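Local coordinates for insecticidal crystal protein Cry7Cal (Bacillus thuringiensis, PDB 5ZI1), which is an insecticidal toxin active against the locust Locusta migratoria manilensis and probably acts by binding receptors in the insect, at residues A[259-268]-A[397-405]. Residues are numbered along the deposited sequence; the frame is centred on the assembly and turned at random.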
loop_
_atom_site.group_PDB
_atom_site.type_symbol
_atom_site.label_atom_id
_atom_site.label_comp_id
_atom_site.label_asym_id
_atom_site.label_seq_id
_atom_site.Cartn_x
_atom_site.Cartn_y
_atom_site.Cartn_z
ATOM N N GLY A 259 -4.873 21.634 -8.971
ATOM C CA GLY A 259 -4.493 22.896 -9.562
ATOM C C GLY A 259 -5.008 22.953 -10.985
ATOM O O GLY A 259 -5.402 21.938 -11.565
ATOM N N LEU A 260 -5.013 24.163 -11.544
ATOM C CA LEU A 260 -5.541 24.342 -12.889
ATOM C C LEU A 260 -4.573 23.778 -13.926
ATOM O O LEU A 260 -3.385 24.104 -13.922
ATOM C CB LEU A 260 -5.800 25.815 -13.159
ATOM C CG LEU A 260 -6.367 26.139 -14.540
ATOM C CD1 LEU A 260 -7.799 25.618 -14.668
ATOM C CD2 LEU A 260 -6.321 27.644 -14.754
ATOM N N THR A 261 -5.081 22.913 -14.798
ATOM C CA THR A 261 -4.371 22.470 -15.986
ATOM C C THR A 261 -5.360 22.376 -17.141
ATOM O O THR A 261 -6.581 22.348 -16.943
ATOM C CB THR A 261 -3.691 21.088 -15.820
ATOM O OG1 THR A 261 -4.698 20.080 -15.648
ATOM C CG2 THR A 261 -2.732 21.074 -14.653
ATOM N N GLY A 262 -4.814 22.311 -18.356
ATOM C CA GLY A 262 -5.598 21.990 -19.527
ATOM C C GLY A 262 -6.246 23.160 -20.252
ATOM O O GLY A 262 -6.795 22.951 -21.338
ATOM N N ILE A 263 -6.217 24.370 -19.697
ATOM C CA ILE A 263 -6.835 25.519 -20.369
ATOM C C ILE A 263 -5.864 26.163 -21.356
ATOM O O ILE A 263 -6.221 26.441 -22.504
ATOM C CB ILE A 263 -7.342 26.546 -19.328
ATOM C CG1 ILE A 263 -8.176 25.871 -18.236
ATOM C CG2 ILE A 263 -8.176 27.620 -20.002
ATOM C CD1 ILE A 263 -9.336 25.084 -18.762
ATOM N N ASN A 264 -4.626 26.386 -20.907
ATOM C CA ASN A 264 -3.509 26.887 -21.709
ATOM C C ASN A 264 -3.906 28.148 -22.488
ATOM O O ASN A 264 -4.002 28.182 -23.716
ATOM C CB ASN A 264 -2.964 25.769 -22.601
ATOM C CG ASN A 264 -2.574 24.527 -21.786
ATOM O OD1 ASN A 264 -3.310 23.537 -21.759
ATOM N ND2 ASN A 264 -1.436 24.601 -21.077
ATOM N N GLU A 265 -4.157 29.187 -21.689
ATOM C CA GLU A 265 -4.269 30.568 -22.124
ATOM C C GLU A 265 -3.438 31.401 -21.164
ATOM O O GLU A 265 -3.267 31.030 -20.000
ATOM C CB GLU A 265 -5.742 31.047 -22.148
ATOM C CG GLU A 265 -6.568 30.333 -23.204
ATOM C CD GLU A 265 -8.052 30.570 -23.071
ATOM O OE1 GLU A 265 -8.454 31.451 -22.281
ATOM O OE2 GLU A 265 -8.824 29.863 -23.758
ATOM N N THR A 266 -2.900 32.519 -21.654
ATOM C CA THR A 266 -1.951 33.270 -20.837
ATOM C C THR A 266 -2.553 33.678 -19.499
ATOM O O THR A 266 -1.824 33.822 -18.512
ATOM C CB THR A 266 -1.447 34.507 -21.582
ATOM O OG1 THR A 266 -2.390 35.570 -21.429
ATOM C CG2 THR A 266 -1.260 34.207 -23.053
ATOM N N LYS A 267 -3.878 33.844 -19.433
ATOM C CA LYS A 267 -4.505 34.243 -18.179
ATOM C C LYS A 267 -4.802 33.042 -17.283
ATOM O O LYS A 267 -4.795 33.163 -16.052
ATOM C CB LYS A 267 -5.790 35.014 -18.469
ATOM C CG LYS A 267 -6.412 35.652 -17.268
ATOM C CD LYS A 267 -7.188 36.901 -17.673
ATOM C CE LYS A 267 -8.450 37.030 -16.845
ATOM N NZ LYS A 267 -9.373 38.126 -17.328
ATOM N N TYR A 268 -5.072 31.887 -17.876
ATOM C CA TYR A 268 -5.385 30.673 -17.133
ATOM C C TYR A 268 -4.312 29.608 -17.384
ATOM O O TYR A 268 -4.589 28.560 -17.973
ATOM C CB TYR A 268 -6.771 30.184 -17.536
ATOM C CG TYR A 268 -7.843 31.242 -17.364
ATOM C CD1 TYR A 268 -8.243 31.642 -16.098
ATOM C CD2 TYR A 268 -8.450 31.848 -18.466
ATOM C CE1 TYR A 268 -9.205 32.606 -15.921
ATOM C CE2 TYR A 268 -9.424 32.813 -18.301
ATOM C CZ TYR A 268 -9.797 33.188 -17.027
ATOM O OH TYR A 268 -10.762 34.153 -16.834
ATOM N N ASN A 397 -16.554 33.669 -10.309
ATOM C CA ASN A 397 -17.232 34.038 -11.541
ATOM C C ASN A 397 -16.363 33.779 -12.762
ATOM O O ASN A 397 -16.616 34.358 -13.830
ATOM C CB ASN A 397 -17.698 35.503 -11.502
ATOM C CG ASN A 397 -16.545 36.507 -11.518
ATOM O OD1 ASN A 397 -15.372 36.172 -11.768
ATOM N ND2 ASN A 397 -16.884 37.761 -11.263
ATOM N N ILE A 398 -15.326 32.951 -12.615
ATOM C CA ILE A 398 -14.555 32.536 -13.792
ATOM C C ILE A 398 -15.424 31.616 -14.638
ATOM O O ILE A 398 -16.084 30.721 -14.081
ATOM C CB ILE A 398 -13.260 31.836 -13.376
ATOM C CG1 ILE A 398 -12.441 32.715 -12.442
ATOM C CG2 ILE A 398 -12.415 31.518 -14.589
ATOM C CD1 ILE A 398 -11.458 31.926 -11.607
ATOM N N PRO A 399 -15.495 31.815 -15.957
ATOM C CA PRO A 399 -16.298 30.919 -16.796
ATOM C C PRO A 399 -15.898 29.467 -16.579
ATOM O O PRO A 399 -14.715 29.144 -16.424
ATOM C CB PRO A 399 -15.984 31.383 -18.222
ATOM C CG PRO A 399 -15.508 32.779 -18.086
ATOM C CD PRO A 399 -14.844 32.878 -16.741
ATOM N N SER A 400 -16.910 28.594 -16.568
ATOM C CA SER A 400 -16.707 27.194 -16.220
ATOM C C SER A 400 -15.698 26.521 -17.131
ATOM O O SER A 400 -14.961 25.633 -16.684
ATOM C CB SER A 400 -18.035 26.457 -16.281
ATOM O OG SER A 400 -18.903 26.992 -15.307
ATOM N N SER A 401 -15.654 26.922 -18.403
ATOM C CA SER A 401 -14.717 26.336 -19.349
ATOM C C SER A 401 -13.285 26.782 -19.092
ATOM O O SER A 401 -12.370 26.271 -19.744
ATOM C CB SER A 401 -15.115 26.685 -20.782
ATOM O OG SER A 401 -14.838 28.044 -21.070
ATOM N N LYS A 402 -13.069 27.720 -18.176
ATOM C CA LYS A 402 -11.734 28.123 -17.766
ATOM C C LYS A 402 -11.331 27.508 -16.432
ATOM O O LYS A 402 -10.299 27.888 -15.869
ATOM C CB LYS A 402 -11.639 29.649 -17.690
ATOM C CG LYS A 402 -12.095 30.377 -18.961
ATOM C CD LYS A 402 -11.337 29.919 -20.213
ATOM C CE LYS A 402 -11.592 30.882 -21.380
ATOM N NZ LYS A 402 -11.803 30.161 -22.675
ATOM N N CYS A 403 -12.142 26.601 -15.904
ATOM C CA CYS A 403 -11.887 25.930 -14.640
ATOM C C CYS A 403 -11.702 24.449 -14.910
ATOM O O CYS A 403 -12.018 23.948 -15.994
ATOM C CB CYS A 403 -13.035 26.165 -13.643
ATOM S SG CYS A 403 -13.342 27.922 -13.341
ATOM N N LYS A 404 -11.181 23.737 -13.912
ATOM C CA LYS A 404 -11.011 22.299 -14.028
ATOM C C LYS A 404 -11.718 21.639 -12.864
ATOM O O LYS A 404 -11.416 21.930 -11.699
ATOM C CB LYS A 404 -9.535 21.905 -14.065
ATOM C CG LYS A 404 -9.348 20.403 -14.071
ATOM C CD LYS A 404 -7.902 20.028 -14.130
ATOM C CE LYS A 404 -7.747 18.521 -14.302
ATOM N NZ LYS A 404 -7.947 17.792 -13.013
ATOM N N SER A 405 -12.675 20.779 -13.179
ATOM C CA SER A 405 -13.323 19.962 -12.172
ATOM C C SER A 405 -12.669 18.585 -12.155
ATOM O O SER A 405 -12.218 18.082 -13.189
ATOM C CB SER A 405 -14.818 19.848 -12.447
ATOM O OG SER A 405 -15.020 19.224 -13.693
#
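K402 and E265 form a salt bridge between the two loops. K402 NZ donates to E265 OE2 at 3.2 Å, on the syn lone pair of that oxygen. The lysine tail also runs close to the other carboxylate oxygen, with K402 CE 3.3 Å from E265 OE1. The E265 chain is extended beyond CG and meets K402 at about a right angle. The polar end of Y268 turns to a different partner, D310, which its hydroxyl meets in a hydrogen bond.

The stem of K402 lies on the Y268 ring. K402 CB stands 3.8 Å from the ring centroid and 8° off the normal, a CH-pi contact over the face. Chi1 of -53° puts K402 CG near the ring as well, 3.7 Å from Y268 CE2, and the bend at chi2 keeps K402 CD beside the ring too. The aliphatic part of K267 covers the opposite face, so the ring is sandwiched between two lysine chains. I398 CG2 packs obliquely against Y268 CE1 at 3.6 Å.

I263 points across to the short 3-10 turn 400-402. Its CD1 reaches S401 O at 3.4 Å, and its CG2 touches K402 CD. The end of L260 bends in, and its CD1 packs on the backbone at K402 O and K404 N. Farther along, T261 OG1 lies 3.5 Å from K404 CD. The K404 amine itself is hydrogen-bonded to T406.

The contact belongs to the middle of the three delta endotoxin domains. It joins the loop between strand 252-254 and helix 279-286 to the loop that leads into edge strand 404-407. Strand 352-365 lies beside both: it pairs with 404-407 and is touched by L260, K267 and I398.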